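Local coordinates for tetratricopeptide repeat protein (Parabacteroides merdae ATCC 43184, PDB 4R7S), which is of unknown function but, as a tetratricopeptide repeat protein, probably offers a curved helical scaffold for binding other proteins or peptides, at residues A[125-129]-A[152-156]; A[146-150]-A[165-169]; A[180-184]-A[198-202]; A[184-188]-A[216-220]; A[230-235]-A[250-254]. One frame throughout, in Å; residues are numbered along the deposited sequence.

Contacts 1 and 2 interleave along the chain, contacts 3 and 4 open from the same helix, and contact 5 comes last in this all-helical region. Contacts 1 and 2 share helix 143-156, which packs against helix 125-138 before it and helix 159-172 after it; their centres lie about 12 Å apart. Contacts 3 and 4 share helix 178-189 and Ala184, with centres about 8 Å apart, and bring in helices 193-206 and 211-223. Contact 5, centred about 14 Å from contact 4, joins helices 227-238 and 244-252. Salt bridges Lys154-Asp185 and Arg217-Asp233 tie contacts 1 to 4 and 4 to 5. The result is a continuous helical stack, as expected of a tetratricopeptide repeat solenoid.

Contact 1 (A[125-129]-A[152-156]); sequences YMWAE and LEKMR. With EDO (1,2-ethanediol), chain D.
Tyr125 slides past Arg156 and slants across Leu152, and most of its side chain finds a partner. Its CB sits 3.5 Å from Arg156 NH1 and also meets Leu152 CD1. Because CG is turned anti to the carbonyl carbon (chi1 -56°), the ring turns one face to the arginine chain, whose CG stands over it, 3.9 Å from the ring centroid, in a CH-pi contact. Ring atom CD1 touches Leu152 CD1 at 3.5 Å, and CE1 reaches Met155 CB, 3.8 Å away. At the tip, a water bonded to Tyr125 OH also donates to Met155 O, so one water links the hydroxyl to the backbone of the opposite helix.

Arginine suits this spot because its methylenes can lie on a ring while its guanidinium serves two acids. Its NH2 donates to Glu129 OE1 at 2.8 Å, from above the carboxylate plane, and NH1 adds a weak bond to the same oxygen. Side-on, NE and NH2 grip Glu153, the NE to OE1 bond measuring 3.0 Å. A leucine in place of Arg156 would probably leave the Glu129 and Glu153 carboxylates without the positive charge they share.

Segments 125-129 and 152-156, on helices 125-138 and 143-156, run antiparallel at 167°. Ile120 of helix 109-121 packs on Ala128, Leu152 and Met155, while Lys154 turns to helix 178-189, forming a salt bridge with Asp185.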
# COMPACT_ATOMS: atom_id res chain seq x y z
N TYR A 125 -11.42 -4.83 13.82
CA TYR A 125 -10.96 -3.64 14.53
C TYR A 125 -10.13 -3.90 15.79
O TYR A 125 -9.13 -3.20 16.00
CB TYR A 125 -12.15 -2.71 14.82
CG TYR A 125 -12.90 -2.33 13.56
CD1 TYR A 125 -12.23 -1.83 12.44
CD2 TYR A 125 -14.28 -2.51 13.47
CE1 TYR A 125 -12.91 -1.50 11.27
CE2 TYR A 125 -14.98 -2.16 12.31
CZ TYR A 125 -14.29 -1.68 11.20
OH TYR A 125 -14.96 -1.34 10.05
N MSE A 126 -10.52 -4.89 16.60
CA MSE A 126 -9.77 -5.21 17.81
C MSE A 126 -8.40 -5.74 17.45
O MSE A 126 -7.43 -5.35 18.11
CB MSE A 126 -10.50 -6.21 18.73
CG MSE A 126 -11.63 -5.58 19.58
SE MSE A 126 -11.17 -3.88 20.49
CE MSE A 126 -9.42 -4.48 21.45
N TRP A 127 -8.29 -6.59 16.40
CA TRP A 127 -6.96 -7.12 16.03
C TRP A 127 -6.08 -6.03 15.39
O TRP A 127 -4.87 -6.08 15.61
CB TRP A 127 -7.01 -8.37 15.14
CG TRP A 127 -7.76 -9.59 15.62
CD1 TRP A 127 -8.16 -10.64 14.84
CD2 TRP A 127 -8.21 -9.89 16.95
NE1 TRP A 127 -8.83 -11.57 15.60
CE2 TRP A 127 -8.87 -11.14 16.90
CE3 TRP A 127 -8.08 -9.26 18.20
CZ2 TRP A 127 -9.41 -11.75 18.04
CZ3 TRP A 127 -8.68 -9.83 19.32
CH2 TRP A 127 -9.32 -11.07 19.23
N ALA A 128 -6.68 -5.05 14.65
CA ALA A 128 -5.92 -3.94 14.06
C ALA A 128 -5.31 -3.07 15.17
O ALA A 128 -4.11 -2.78 15.16
CB ALA A 128 -6.82 -3.10 13.17
N GLU A 129 -6.13 -2.76 16.17
CA GLU A 129 -5.77 -1.98 17.35
C GLU A 129 -4.53 -2.58 18.04
O GLU A 129 -3.58 -1.86 18.33
CB GLU A 129 -6.98 -1.98 18.31
CG GLU A 129 -7.07 -0.77 19.21
CD GLU A 129 -8.10 -0.87 20.32
OE1 GLU A 129 -9.31 -0.99 20.01
OE2 GLU A 129 -7.70 -0.83 21.50
N LEU A 152 -8.44 3.40 11.80
CA LEU A 152 -9.22 2.38 12.52
C LEU A 152 -10.45 2.98 13.23
O LEU A 152 -11.56 2.48 13.06
CB LEU A 152 -8.29 1.73 13.56
CG LEU A 152 -8.93 0.84 14.60
CD1 LEU A 152 -9.47 -0.40 13.96
CD2 LEU A 152 -7.94 0.44 15.62
N GLU A 153 -10.24 4.06 14.00
CA GLU A 153 -11.27 4.75 14.78
C GLU A 153 -12.33 5.33 13.89
O GLU A 153 -13.51 5.20 14.20
CB GLU A 153 -10.68 5.82 15.68
CG GLU A 153 -9.91 5.26 16.87
CD GLU A 153 -10.58 4.27 17.83
OE1 GLU A 153 -11.76 3.91 17.63
OE2 GLU A 153 -9.90 3.86 18.79
N LYS A 154 -11.91 5.94 12.77
CA LYS A 154 -12.82 6.46 11.75
C LYS A 154 -13.70 5.30 11.19
O LYS A 154 -14.91 5.43 11.14
CB LYS A 154 -11.98 7.11 10.63
CG LYS A 154 -12.79 7.38 9.35
CD LYS A 154 -11.93 7.89 8.21
CE LYS A 154 -11.37 6.77 7.37
NZ LYS A 154 -10.39 7.31 6.41
N MSE A 155 -13.09 4.17 10.79
CA MSE A 155 -13.84 3.03 10.23
C MSE A 155 -14.81 2.38 11.25
O MSE A 155 -15.84 1.83 10.85
CB MSE A 155 -12.90 1.99 9.65
CG MSE A 155 -12.04 2.51 8.49
SE MSE A 155 -12.97 3.39 7.00
CE MSE A 155 -14.44 2.04 6.71
N ARG A 156 -14.47 2.46 12.55
CA ARG A 156 -15.27 1.98 13.68
C ARG A 156 -16.46 2.91 14.01
O ARG A 156 -17.35 2.53 14.76
CB ARG A 156 -14.38 1.97 14.92
CG ARG A 156 -13.66 0.72 15.14
CD ARG A 156 -13.71 0.43 16.60
NE ARG A 156 -12.57 1.01 17.30
CZ ARG A 156 -11.63 0.30 17.89
NH1 ARG A 156 -11.68 -1.03 17.86
NH2 ARG A 156 -10.64 0.91 18.53
C1 EDO D . -8.05 5.49 4.35
O1 EDO D . -8.97 4.65 5.03
C2 EDO D . -6.57 5.19 4.76
O2 EDO D . -6.14 3.87 4.41
O HOH W 1 -17.75 -0.75 10.46

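Contact 2 (A[146-150]-A[165-169]); sequences RLGHA and IFNYL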
# COMPACT_ATOMS: atom_id res chain seq x y z
N ARG A 146 0.17 5.56 14.93
CA ARG A 146 -0.84 6.52 15.40
C ARG A 146 -1.84 6.76 14.28
O ARG A 146 -3.04 6.79 14.54
CB ARG A 146 -0.18 7.83 15.90
CG ARG A 146 0.65 7.63 17.18
CD ARG A 146 1.08 8.92 17.86
NE ARG A 146 1.94 8.65 19.02
CZ ARG A 146 1.51 8.43 20.26
NH1 ARG A 146 0.22 8.49 20.55
NH2 ARG A 146 2.38 8.15 21.22
N LEU A 147 -1.37 6.83 13.02
CA LEU A 147 -2.23 6.99 11.85
C LEU A 147 -3.11 5.76 11.65
O LEU A 147 -4.28 5.89 11.34
CB LEU A 147 -1.37 7.22 10.62
CG LEU A 147 -2.06 7.75 9.38
CD1 LEU A 147 -2.55 9.17 9.59
CD2 LEU A 147 -1.09 7.74 8.23
N GLY A 148 -2.54 4.59 11.89
CA GLY A 148 -3.28 3.33 11.84
C GLY A 148 -4.46 3.40 12.79
O GLY A 148 -5.59 3.09 12.39
N HIS A 149 -4.22 3.89 14.02
CA HIS A 149 -5.25 4.09 15.04
C HIS A 149 -6.31 5.10 14.56
O HIS A 149 -7.50 4.84 14.72
CB HIS A 149 -4.63 4.56 16.38
CG HIS A 149 -4.06 3.44 17.20
ND1 HIS A 149 -4.84 2.36 17.59
CD2 HIS A 149 -2.83 3.30 17.72
CE1 HIS A 149 -4.05 1.60 18.32
NE2 HIS A 149 -2.83 2.13 18.44
N ALA A 150 -5.87 6.20 13.93
CA ALA A 150 -6.74 7.23 13.39
C ALA A 150 -7.70 6.66 12.32
O ALA A 150 -8.92 6.91 12.37
CB ALA A 150 -5.91 8.37 12.80
N ILE A 165 -6.71 12.25 17.09
CA ILE A 165 -5.43 11.70 16.61
C ILE A 165 -4.91 12.53 15.42
O ILE A 165 -3.75 12.93 15.44
CB ILE A 165 -5.53 10.20 16.26
CG1 ILE A 165 -5.97 9.39 17.49
CG2 ILE A 165 -4.17 9.69 15.69
CD1 ILE A 165 -6.45 7.96 17.22
N PHE A 166 -5.77 12.78 14.42
CA PHE A 166 -5.39 13.58 13.26
C PHE A 166 -5.03 14.98 13.68
O PHE A 166 -4.11 15.54 13.12
CB PHE A 166 -6.50 13.64 12.19
CG PHE A 166 -6.56 12.45 11.27
CD1 PHE A 166 -5.54 12.23 10.35
CD2 PHE A 166 -7.63 11.58 11.30
CE1 PHE A 166 -5.59 11.12 9.48
CE2 PHE A 166 -7.68 10.49 10.43
CZ PHE A 166 -6.66 10.26 9.54
N ASN A 167 -5.75 15.56 14.65
CA ASN A 167 -5.40 16.92 15.07
C ASN A 167 -4.02 16.93 15.74
O ASN A 167 -3.22 17.84 15.48
CB ASN A 167 -6.47 17.53 16.00
CG ASN A 167 -7.78 17.84 15.30
OD1 ASN A 167 -7.85 18.03 14.08
ND2 ASN A 167 -8.86 17.91 16.09
N TYR A 168 -3.72 15.89 16.54
CA TYR A 168 -2.45 15.78 17.21
C TYR A 168 -1.30 15.65 16.20
O TYR A 168 -0.32 16.39 16.31
CB TYR A 168 -2.44 14.61 18.23
CG TYR A 168 -1.06 14.32 18.78
CD1 TYR A 168 -0.38 15.26 19.55
CD2 TYR A 168 -0.39 13.13 18.45
CE1 TYR A 168 0.91 15.01 20.03
CE2 TYR A 168 0.88 12.86 18.97
CZ TYR A 168 1.53 13.81 19.75
OH TYR A 168 2.79 13.56 20.25
N LEU A 169 -1.43 14.72 15.22
CA LEU A 169 -0.42 14.45 14.20
C LEU A 169 -0.12 15.68 13.36
O LEU A 169 1.04 15.94 13.05
CB LEU A 169 -0.84 13.28 13.29
CG LEU A 169 -0.92 11.89 13.93
CD1 LEU A 169 -1.41 10.82 12.91
CD2 LEU A 169 0.41 11.47 14.54
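Ala150 and Phe166 make the aromatic part of this contact: the methyl CB lies over one face of the ring, 3.9 Å from its centroid and 21° off the normal, a CH-pi contact. Alanine suits the place, since its short side chain lets the flat ring lie close to the helix.

Leucine and isoleucine supply the aliphatic contacts. Leu147 has its CG anti to the backbone N (chi1 -165°), which carries CD1 across to Phe166 CE1 at 3.6 Å and to Leu169 CD1 at 3.9 Å. The branched Ile165 serves two places at once: CG2 meets Ala150 CB at 3.6 Å, while CD1 reaches along to His149 CB.

Arg146 contributes its aliphatic part; arginine suits this partly exposed place because its methylenes can pack while the charged end extends past them. Its CB touches Leu169 CD2 at 3.9 Å, and CD comes to the edge of the Tyr168 ring, with CE2 4.1 Å away.

Segments 146-150 and 165-169, on the consecutive helices 143-156 and 159-172, run roughly antiparallel at 148°. Helix 178-189 packs on the same side chains, with Leu179 on Leu147 and both Arg183 and Leu186 on Phe166; helix 125-138 meets Arg146 and His149 through Leu136.

Contact 3 (A[180-184]-A[198-202]); sequences YEGRA and ADIEK. With EDO (1,2-ethanediol), chain G.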
# COMPACT_ATOMS: atom_id res chain seq x y z
N TYR A 180 -3.65 15.82 6.06
CA TYR A 180 -4.83 16.63 5.79
C TYR A 180 -5.81 15.87 4.90
O TYR A 180 -7.01 16.07 5.00
CB TYR A 180 -4.45 17.96 5.14
CG TYR A 180 -3.72 18.92 6.05
CD1 TYR A 180 -2.35 18.85 6.22
CD2 TYR A 180 -4.40 19.96 6.68
CE1 TYR A 180 -1.66 19.75 7.04
CE2 TYR A 180 -3.73 20.88 7.49
CZ TYR A 180 -2.36 20.76 7.68
OH TYR A 180 -1.67 21.65 8.48
N GLU A 181 -5.28 14.97 4.06
CA GLU A 181 -6.04 14.08 3.17
C GLU A 181 -6.80 13.03 4.00
O GLU A 181 -7.96 12.71 3.68
CB GLU A 181 -5.12 13.39 2.15
CG GLU A 181 -4.57 14.35 1.09
CD GLU A 181 -4.23 13.74 -0.26
OE1 GLU A 181 -4.50 12.53 -0.47
OE2 GLU A 181 -3.71 14.48 -1.13
N GLY A 182 -6.17 12.54 5.05
CA GLY A 182 -6.76 11.59 5.98
C GLY A 182 -7.84 12.25 6.82
O GLY A 182 -8.95 11.73 6.94
N ARG A 183 -7.52 13.44 7.36
CA ARG A 183 -8.47 14.20 8.16
C ARG A 183 -9.67 14.63 7.32
O ARG A 183 -10.80 14.54 7.82
CB ARG A 183 -7.81 15.42 8.85
CG ARG A 183 -8.71 16.00 9.92
CD ARG A 183 -8.01 17.01 10.80
NE ARG A 183 -7.74 18.22 10.05
CZ ARG A 183 -7.07 19.25 10.54
NH1 ARG A 183 -6.62 19.23 11.79
NH2 ARG A 183 -6.85 20.32 9.79
N ALA A 184 -9.44 15.10 6.06
CA ALA A 184 -10.54 15.50 5.16
C ALA A 184 -11.50 14.32 4.94
O ALA A 184 -12.71 14.50 4.99
CB ALA A 184 -10.01 16.01 3.82
N ALA A 198 -12.14 22.69 3.62
CA ALA A 198 -11.11 23.55 4.17
C ALA A 198 -9.78 22.81 4.12
O ALA A 198 -8.81 23.35 3.59
CB ALA A 198 -11.46 23.96 5.59
N ASP A 199 -9.75 21.54 4.60
CA ASP A 199 -8.57 20.66 4.56
C ASP A 199 -8.14 20.36 3.14
O ASP A 199 -6.94 20.44 2.84
CB ASP A 199 -8.82 19.35 5.31
CG ASP A 199 -8.52 19.39 6.81
OD1 ASP A 199 -7.99 20.42 7.29
OD2 ASP A 199 -8.77 18.39 7.48
N ILE A 200 -9.12 20.06 2.25
CA ILE A 200 -8.86 19.76 0.84
C ILE A 200 -8.21 20.98 0.14
O ILE A 200 -7.22 20.82 -0.58
CB ILE A 200 -10.16 19.31 0.15
CG1 ILE A 200 -10.54 17.88 0.63
CG2 ILE A 200 -10.06 19.36 -1.40
CD1 ILE A 200 -11.92 17.37 0.19
N GLU A 201 -8.71 22.18 0.41
CA GLU A 201 -8.23 23.45 -0.13
C GLU A 201 -6.78 23.69 0.27
O GLU A 201 -6.02 24.26 -0.52
CB GLU A 201 -9.12 24.60 0.39
CG GLU A 201 -8.79 25.99 -0.15
CD GLU A 201 -8.86 26.18 -1.65
OE1 GLU A 201 -9.76 25.60 -2.31
OE2 GLU A 201 -8.01 26.94 -2.18
N LYS A 202 -6.40 23.26 1.48
CA LYS A 202 -5.05 23.43 2.00
C LYS A 202 -4.06 22.61 1.16
O LYS A 202 -3.02 23.13 0.79
CB LYS A 202 -4.98 23.05 3.50
CG LYS A 202 -3.66 23.45 4.16
CD LYS A 202 -3.85 24.11 5.52
CE LYS A 202 -2.55 24.69 6.05
NZ LYS A 202 -2.08 25.89 5.28
C1 EDO G . -8.54 30.44 0.33
O1 EDO G . -8.11 29.78 1.52
C2 EDO G . -7.48 30.34 -0.78
O2 EDO G . -6.99 29.01 -0.94
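Asp199 is clasped by Arg183 in a two-pronged salt bridge. NE of Arg183 donates to OD2 of Asp199 at 2.8 Å and NH2 to OD1 at 2.7 Å; both bonds are nearly straight and both use the syn lone pairs. Guanidinium and carboxylate are almost coplanar, 9° apart, which fixes the rotation of the buried acid. The arginine starts with CG anti to the backbone N and bends at chi3 (70°), turning its NE edge to the acid, while its NH1 is held by Asn167 of helix 159-172. OD1 also lies at the edge of the Tyr180 ring, 3.7 Å from CD2.

Next along, Ile200 sets CG1 against Ala184 CB at 3.7 Å. The small alanine is suited to the close approach of the two segments, whose axes pass 8.7 Å apart; the isoleucine also packs on Leu213 and Ile220 of helix 211-223.

Lys202 lays its aliphatic chain over Tyr180: CG stands above one ring face and CD is 3.8 Å from CE2. The phenol oxygen itself bonds to Pro174 O.

An antiparallel pair of consecutive helices, 158° apart over these segments and joined by a short turn, is consistent with the helical-hairpin architecture of tetratricopeptide repeat proteins.

Contact 4 (A[184-188]-A[216-220]); sequences ADLYF and LRGKI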
# COMPACT_ATOMS: atom_id res chain seq x y z
N ALA A 184 -9.44 15.10 6.06
CA ALA A 184 -10.54 15.50 5.16
C ALA A 184 -11.50 14.32 4.94
O ALA A 184 -12.71 14.50 4.99
CB ALA A 184 -10.01 16.01 3.82
N ASP A 185 -10.95 13.11 4.75
CA ASP A 185 -11.75 11.90 4.53
C ASP A 185 -12.59 11.60 5.75
O ASP A 185 -13.74 11.17 5.61
CB ASP A 185 -10.87 10.69 4.15
CG ASP A 185 -11.67 9.51 3.62
OD1 ASP A 185 -12.32 9.67 2.56
OD2 ASP A 185 -11.71 8.46 4.30
N LEU A 186 -12.03 11.83 6.94
CA LEU A 186 -12.75 11.65 8.20
C LEU A 186 -13.90 12.64 8.28
O LEU A 186 -15.02 12.25 8.64
CB LEU A 186 -11.82 11.84 9.42
CG LEU A 186 -12.52 12.09 10.75
CD1 LEU A 186 -13.18 10.84 11.28
CD2 LEU A 186 -11.56 12.59 11.75
N TYR A 187 -13.64 13.92 7.94
CA TYR A 187 -14.67 14.95 7.98
C TYR A 187 -15.81 14.64 6.99
O TYR A 187 -16.98 14.79 7.35
CB TYR A 187 -14.08 16.33 7.72
CG TYR A 187 -13.26 16.86 8.89
CD1 TYR A 187 -13.66 16.64 10.21
CD2 TYR A 187 -12.16 17.69 8.67
CE1 TYR A 187 -12.95 17.17 11.29
CE2 TYR A 187 -11.44 18.23 9.74
CZ TYR A 187 -11.83 17.96 11.05
OH TYR A 187 -11.13 18.50 12.10
N PHE A 188 -15.47 14.11 5.81
CA PHE A 188 -16.50 13.74 4.84
C PHE A 188 -17.34 12.60 5.40
O PHE A 188 -18.56 12.70 5.37
CB PHE A 188 -15.88 13.35 3.50
CG PHE A 188 -16.87 12.77 2.51
CD1 PHE A 188 -17.71 13.60 1.78
CD2 PHE A 188 -16.89 11.41 2.25
CE1 PHE A 188 -18.58 13.07 0.83
CE2 PHE A 188 -17.78 10.87 1.31
CZ PHE A 188 -18.62 11.71 0.60
N LEU A 216 -12.60 12.55 -3.53
CA LEU A 216 -13.12 13.17 -2.32
C LEU A 216 -13.72 14.55 -2.62
O LEU A 216 -14.87 14.80 -2.25
CB LEU A 216 -12.05 13.27 -1.21
CG LEU A 216 -12.61 13.56 0.20
CD1 LEU A 216 -13.61 12.48 0.66
CD2 LEU A 216 -11.50 13.74 1.21
N ARG A 217 -12.96 15.43 -3.31
CA ARG A 217 -13.50 16.74 -3.71
C ARG A 217 -14.69 16.58 -4.69
O ARG A 217 -15.66 17.35 -4.62
CB ARG A 217 -12.42 17.62 -4.33
CG ARG A 217 -12.87 19.09 -4.38
CD ARG A 217 -11.75 20.01 -4.73
NE ARG A 217 -11.36 19.84 -6.13
CZ ARG A 217 -10.54 20.67 -6.76
NH1 ARG A 217 -10.02 21.71 -6.13
NH2 ARG A 217 -10.24 20.45 -8.04
N GLY A 218 -14.63 15.59 -5.57
CA GLY A 218 -15.69 15.33 -6.53
C GLY A 218 -16.99 14.91 -5.86
O GLY A 218 -18.07 15.40 -6.20
N LYS A 219 -16.86 14.04 -4.84
CA LYS A 219 -17.97 13.52 -4.06
C LYS A 219 -18.64 14.63 -3.27
O LYS A 219 -19.88 14.63 -3.15
CB LYS A 219 -17.49 12.42 -3.13
CG LYS A 219 -17.42 11.05 -3.79
CD LYS A 219 -17.27 10.01 -2.72
CE LYS A 219 -16.75 8.69 -3.22
NZ LYS A 219 -15.90 8.03 -2.18
N ILE A 220 -17.84 15.60 -2.78
CA ILE A 220 -18.37 16.75 -2.03
C ILE A 220 -19.07 17.66 -3.01
O ILE A 220 -20.23 18.02 -2.76
CB ILE A 220 -17.29 17.47 -1.20
CG1 ILE A 220 -16.92 16.63 0.05
CG2 ILE A 220 -17.74 18.88 -0.81
CD1 ILE A 220 -15.50 16.84 0.58
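Phe188 overlaps Leu216 and Ile220, its ring reaching one way between the helices and their aliphatic chains the other. The arrangement is consistent with a tetratricopeptide repeat solenoid: helices 178-189 and 211-223 are separated in sequence by helix 193-206, yet their segments 184-188 and 216-220 point nearly the same way, 26° apart, with axes 11.1 Å from each other. Such a wide spacing needs large side chains to bridge it, and phenylalanine and leucine do so.

With CG anti to the backbone N (chi1 172°), the phenylalanine ring is thrown out toward the other helix. Its CB lies 3.7 Å from Leu216 CD1, and the same methyl also touches CG and CD2. Farther out, CD1 meets Ile220 CG1 at 3.6 Å. At the ring's far end, CZ comes 4.0 Å from Lys219 CD, so a lysine near the surface lends its methylenes to the apolar patch while its amine lies beyond. An alanine in place of Phe188 would probably open a gap among Leu216, Lys219 and Ile220 and leave their side chains freer to move.

From helix 193-206, Asn193 reaches Phe188, while Met197 and Ile200 pack on Ile220. Asp185 OD2 forms a salt bridge with Lys154 of helix 143-156. Leu216 uses both branches: CD2 rests on Ala184 CB at 3.8 Å, and CD1 lies 3.6 Å from Asp185 OD1.

Contact 5 (A[230-235]-A[250-254]); sequences AALDFK and LLKLT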
# COMPACT_ATOMS: atom_id res chain seq x y z
N ALA A 230 -17.97 18.26 -10.27
CA ALA A 230 -17.65 16.93 -9.74
C ALA A 230 -17.05 16.03 -10.83
O ALA A 230 -15.98 15.44 -10.62
CB ALA A 230 -18.91 16.29 -9.16
N ALA A 231 -17.73 15.97 -12.01
CA ALA A 231 -17.28 15.16 -13.15
C ALA A 231 -15.84 15.51 -13.56
O ALA A 231 -15.03 14.60 -13.78
CB ALA A 231 -18.21 15.34 -14.32
N LEU A 232 -15.51 16.83 -13.58
CA LEU A 232 -14.17 17.31 -13.94
C LEU A 232 -13.12 16.69 -13.02
O LEU A 232 -12.09 16.20 -13.51
CB LEU A 232 -14.09 18.85 -13.92
CG LEU A 232 -14.98 19.62 -14.93
CD1 LEU A 232 -15.05 21.09 -14.60
CD2 LEU A 232 -14.54 19.41 -16.38
N ASP A 233 -13.43 16.63 -11.69
CA ASP A 233 -12.59 16.03 -10.67
C ASP A 233 -12.53 14.50 -10.83
O ASP A 233 -11.43 13.93 -10.75
CB ASP A 233 -13.09 16.41 -9.26
CG ASP A 233 -12.63 17.77 -8.75
OD1 ASP A 233 -11.81 18.43 -9.45
OD2 ASP A 233 -13.06 18.17 -7.66
N PHE A 234 -13.69 13.83 -11.09
CA PHE A 234 -13.70 12.38 -11.31
C PHE A 234 -12.86 12.01 -12.53
O PHE A 234 -12.06 11.06 -12.45
CB PHE A 234 -15.12 11.82 -11.44
CG PHE A 234 -16.00 11.94 -10.21
CD1 PHE A 234 -15.46 11.81 -8.93
CD2 PHE A 234 -17.37 12.15 -10.33
CE1 PHE A 234 -16.27 11.93 -7.79
CE2 PHE A 234 -18.17 12.26 -9.19
CZ PHE A 234 -17.62 12.16 -7.93
N LYS A 235 -12.96 12.80 -13.63
CA LYS A 235 -12.15 12.57 -14.84
C LYS A 235 -10.66 12.71 -14.53
O LYS A 235 -9.87 11.84 -14.91
CB LYS A 235 -12.54 13.54 -15.96
CG LYS A 235 -13.64 12.99 -16.86
CD LYS A 235 -14.54 14.09 -17.36
CE LYS A 235 -15.58 13.60 -18.36
NZ LYS A 235 -14.99 13.30 -19.70
N LEU A 250 -19.23 6.70 -10.36
CA LEU A 250 -19.27 8.07 -9.83
C LEU A 250 -19.64 9.03 -10.93
O LEU A 250 -20.51 9.88 -10.75
CB LEU A 250 -17.91 8.47 -9.21
CG LEU A 250 -17.46 7.76 -7.95
CD1 LEU A 250 -16.03 8.12 -7.62
CD2 LEU A 250 -18.40 8.04 -6.78
N LEU A 251 -19.01 8.87 -12.11
CA LEU A 251 -19.28 9.66 -13.30
C LEU A 251 -20.74 9.57 -13.72
O LEU A 251 -21.29 10.62 -14.07
CB LEU A 251 -18.35 9.26 -14.46
CG LEU A 251 -16.98 9.93 -14.36
CD1 LEU A 251 -15.94 9.19 -15.18
CD2 LEU A 251 -17.04 11.42 -14.72
N LYS A 252 -21.38 8.37 -13.64
CA LYS A 252 -22.82 8.20 -13.95
C LYS A 252 -23.72 9.09 -13.06
O LYS A 252 -24.79 9.52 -13.51
CB LYS A 252 -23.28 6.74 -13.78
CG LYS A 252 -22.77 5.77 -14.83
CD LYS A 252 -22.78 4.29 -14.35
CE LYS A 252 -24.13 3.78 -13.88
NZ LYS A 252 -24.13 2.30 -13.67
N LEU A 253 -23.28 9.37 -11.81
CA LEU A 253 -24.07 10.18 -10.87
C LEU A 253 -24.03 11.69 -11.23
O LEU A 253 -24.87 12.46 -10.74
CB LEU A 253 -23.64 9.95 -9.40
CG LEU A 253 -23.52 8.49 -8.91
CD1 LEU A 253 -23.19 8.45 -7.46
CD2 LEU A 253 -24.79 7.66 -9.17
N THR A 254 -23.11 12.09 -12.14
CA THR A 254 -22.98 13.48 -12.63
C THR A 254 -23.75 13.72 -13.94
O THR A 254 -23.85 14.87 -14.36
CB THR A 254 -21.50 13.83 -12.86
OG1 THR A 254 -21.02 13.12 -14.00
CG2 THR A 254 -20.61 13.56 -11.65
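Phe234 and Thr254 are brought together by their first torsions. The phenylalanine has CG anti to the carbonyl carbon (chi1 -65°), which swings its ring toward the last helix, and Thr254 (chi1 71°) sets OG1 between its backbone N and carbonyl carbon, leaving the methyl CG2 to reach the ring edge, 3.7 Å from CE2. This is the C-terminal end of what is probably a tetratricopeptide repeat solenoid, where helix 244-252 packs on helix 227-238.

Leu250 meets the ring broadside. Its CB stands over the centre of one face, 3.7 Å from the centroid and 8° off the normal, a well-centred CH-pi contact, and CD1 adds a touch to CE1. Ala230 O lies above the opposite face, nearer the rim, so the flat ring is sandwiched between its own helix and the next. A phenylalanine suits this slot because it is broad but thin. Leu222 of helix 211-223 also packs on it.

Beside the ring, Leu251 puts CD2 against Phe234 CB at 3.8 Å and close to Ala231. The alanine, with only a methyl, allows Thr254 to come near: Ala231 CB is 3.6 Å from OG1. That hydroxyl donates to Leu251 O, in the carbonyl plane, though the very short length is doubtful; the same oxygen also accepts from Thr254 N at 3.0 Å.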